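Local coordinates for putative alpha-L-fucosidase (Bacteroides thetaiotaomicron, PDB 3EYP), which probably hydrolyses alpha-L-fucosides, as a member of glycoside hydrolase family 29, at residues S257-W262 / A266-R271. Sequence-based numbering, arbitrary orientation.
Sequences SIRPSW and AEEDSR
Arg-259 NH2 meets Asp-269 OD1 at 2.8 Å in a salt bridge. The carboxylate oxygen lies in the guanidinium plane, yet the two flat groups stand almost perpendicular (88°), and NH1 adds only a weak bond to the same oxygen. NE forms a salt bridge with Asp-308, outside the two segments, while the carbonyl of Glu-268 sits over one face. Glu-268, its chain extended beyond CG (chi2 -180°), grips Ser-261 with both carboxylate oxygens: OE2 takes the hydroxyl OG on its syn lone pair at 2.6 Å, and OE1 accepts the backbone N of Ser-261 at 3.1 Å. A water donates to OE1 and accepts a long bond from Arg-259 NH1, joining the two clusters. A glutamine here, with no charge and a single acceptor oxygen, would probably leave either the hydroxyl or the backbone N of Ser-261 without its acceptor and weaken the water link to Arg-259. Farther out, Pro-260 lays CD 3.4 Å from the carbonyl O of Arg-271 and CG against Arg-271 CB. These contacts fold back on itself the loop between strand 253-257 of the parallel barrel sheet and helix 275-283, a beta-alpha connection of the TIM-barrel-like catalytic domain.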
# COMPACT_ATOMS: atom_id res chain seq x y z
N SER A 257 3.52 -10.24 4.27
CA SER A 257 3.88 -10.45 5.65
C SER A 257 5.37 -10.23 5.95
O SER A 257 6.29 -10.54 5.18
CB SER A 257 3.46 -11.85 6.11
OG SER A 257 3.49 -11.95 7.53
N ILE A 258 5.61 -9.69 7.12
CA ILE A 258 6.99 -9.53 7.60
C ILE A 258 7.62 -10.91 7.96
O ILE A 258 8.82 -11.02 8.16
CB ILE A 258 7.07 -8.57 8.81
CG1 ILE A 258 8.45 -7.91 8.93
CG2 ILE A 258 6.68 -9.29 10.18
CD1 ILE A 258 8.34 -6.65 9.87
N ARG A 259 6.77 -11.93 8.02
CA ARG A 259 7.18 -13.31 8.30
C ARG A 259 6.75 -14.26 7.16
O ARG A 259 6.09 -13.82 6.25
CB ARG A 259 6.55 -13.81 9.60
CG ARG A 259 7.08 -13.11 10.84
CD ARG A 259 6.07 -13.11 12.04
NE ARG A 259 6.75 -12.65 13.22
CZ ARG A 259 7.19 -13.44 14.19
NH1 ARG A 259 6.96 -14.74 14.12
NH2 ARG A 259 7.87 -12.92 15.21
N PRO A 260 7.14 -15.54 7.22
CA PRO A 260 6.71 -16.47 6.17
C PRO A 260 5.19 -16.67 6.18
O PRO A 260 4.57 -16.79 5.11
CB PRO A 260 7.45 -17.76 6.50
CG PRO A 260 8.75 -17.29 7.20
CD PRO A 260 8.25 -16.10 8.04
N SER A 261 4.59 -16.57 7.37
CA SER A 261 3.14 -16.77 7.52
C SER A 261 2.45 -15.47 7.89
O SER A 261 3.08 -14.53 8.32
CB SER A 261 2.79 -17.82 8.61
OG SER A 261 3.35 -19.13 8.44
N TRP A 262 1.12 -15.47 7.78
CA TRP A 262 0.32 -14.27 8.09
C TRP A 262 -0.04 -14.16 9.59
O TRP A 262 -0.09 -13.09 10.15
CB TRP A 262 -0.97 -14.24 7.32
CG TRP A 262 -0.74 -13.97 5.88
CD1 TRP A 262 -0.67 -14.90 4.89
CD2 TRP A 262 -0.57 -12.70 5.26
NE1 TRP A 262 -0.47 -14.27 3.66
CE2 TRP A 262 -0.39 -12.92 3.88
CE3 TRP A 262 -0.50 -11.39 5.74
CZ2 TRP A 262 -0.16 -11.88 2.98
CZ3 TRP A 262 -0.32 -10.36 4.81
CH2 TRP A 262 -0.14 -10.62 3.46
N ALA A 266 5.67 -18.86 16.93
CA ALA A 266 6.92 -18.64 17.65
C ALA A 266 8.12 -19.10 16.87
O ALA A 266 9.20 -18.53 16.91
CB ALA A 266 6.90 -19.31 19.10
N GLU A 267 7.90 -20.14 16.10
CA GLU A 267 9.00 -20.73 15.34
C GLU A 267 9.46 -19.83 14.21
O GLU A 267 10.51 -20.03 13.62
CB GLU A 267 8.58 -22.09 14.76
CG GLU A 267 8.31 -23.15 15.85
CD GLU A 267 6.86 -23.17 16.36
OE1 GLU A 267 6.08 -22.25 16.04
OE2 GLU A 267 6.50 -24.14 17.08
N GLU A 268 8.70 -18.80 13.92
CA GLU A 268 9.09 -17.92 12.84
C GLU A 268 9.76 -16.68 13.38
O GLU A 268 10.05 -15.75 12.64
CB GLU A 268 7.93 -17.59 11.93
CG GLU A 268 7.40 -18.77 11.10
CD GLU A 268 6.24 -18.41 10.21
OE1 GLU A 268 5.83 -17.23 10.17
OE2 GLU A 268 5.70 -19.31 9.53
N ASP A 269 9.98 -16.65 14.69
CA ASP A 269 10.66 -15.48 15.30
C ASP A 269 12.01 -15.36 14.65
O ASP A 269 12.49 -14.27 14.43
CB ASP A 269 10.86 -15.60 16.81
CG ASP A 269 9.60 -15.34 17.60
OD1 ASP A 269 8.53 -14.96 17.04
OD2 ASP A 269 9.67 -15.57 18.83
N SER A 270 12.61 -16.47 14.27
CA SER A 270 13.98 -16.40 13.70
C SER A 270 13.94 -16.22 12.19
O SER A 270 14.98 -16.34 11.55
CB SER A 270 14.73 -17.69 13.96
OG SER A 270 13.88 -18.80 13.56
N ARG A 271 12.75 -15.99 11.65
CA ARG A 271 12.54 -15.95 10.18
C ARG A 271 11.88 -14.66 9.70
O ARG A 271 11.25 -14.61 8.63
CB ARG A 271 11.66 -17.11 9.73
CG ARG A 271 12.19 -18.51 10.08
CD ARG A 271 13.33 -18.89 9.18
NE ARG A 271 13.93 -20.12 9.66
CZ ARG A 271 13.50 -21.34 9.31
NH1 ARG A 271 12.49 -21.46 8.44
NH2 ARG A 271 14.09 -22.43 9.79
O HOH W 1 4.64 -16.12 12.26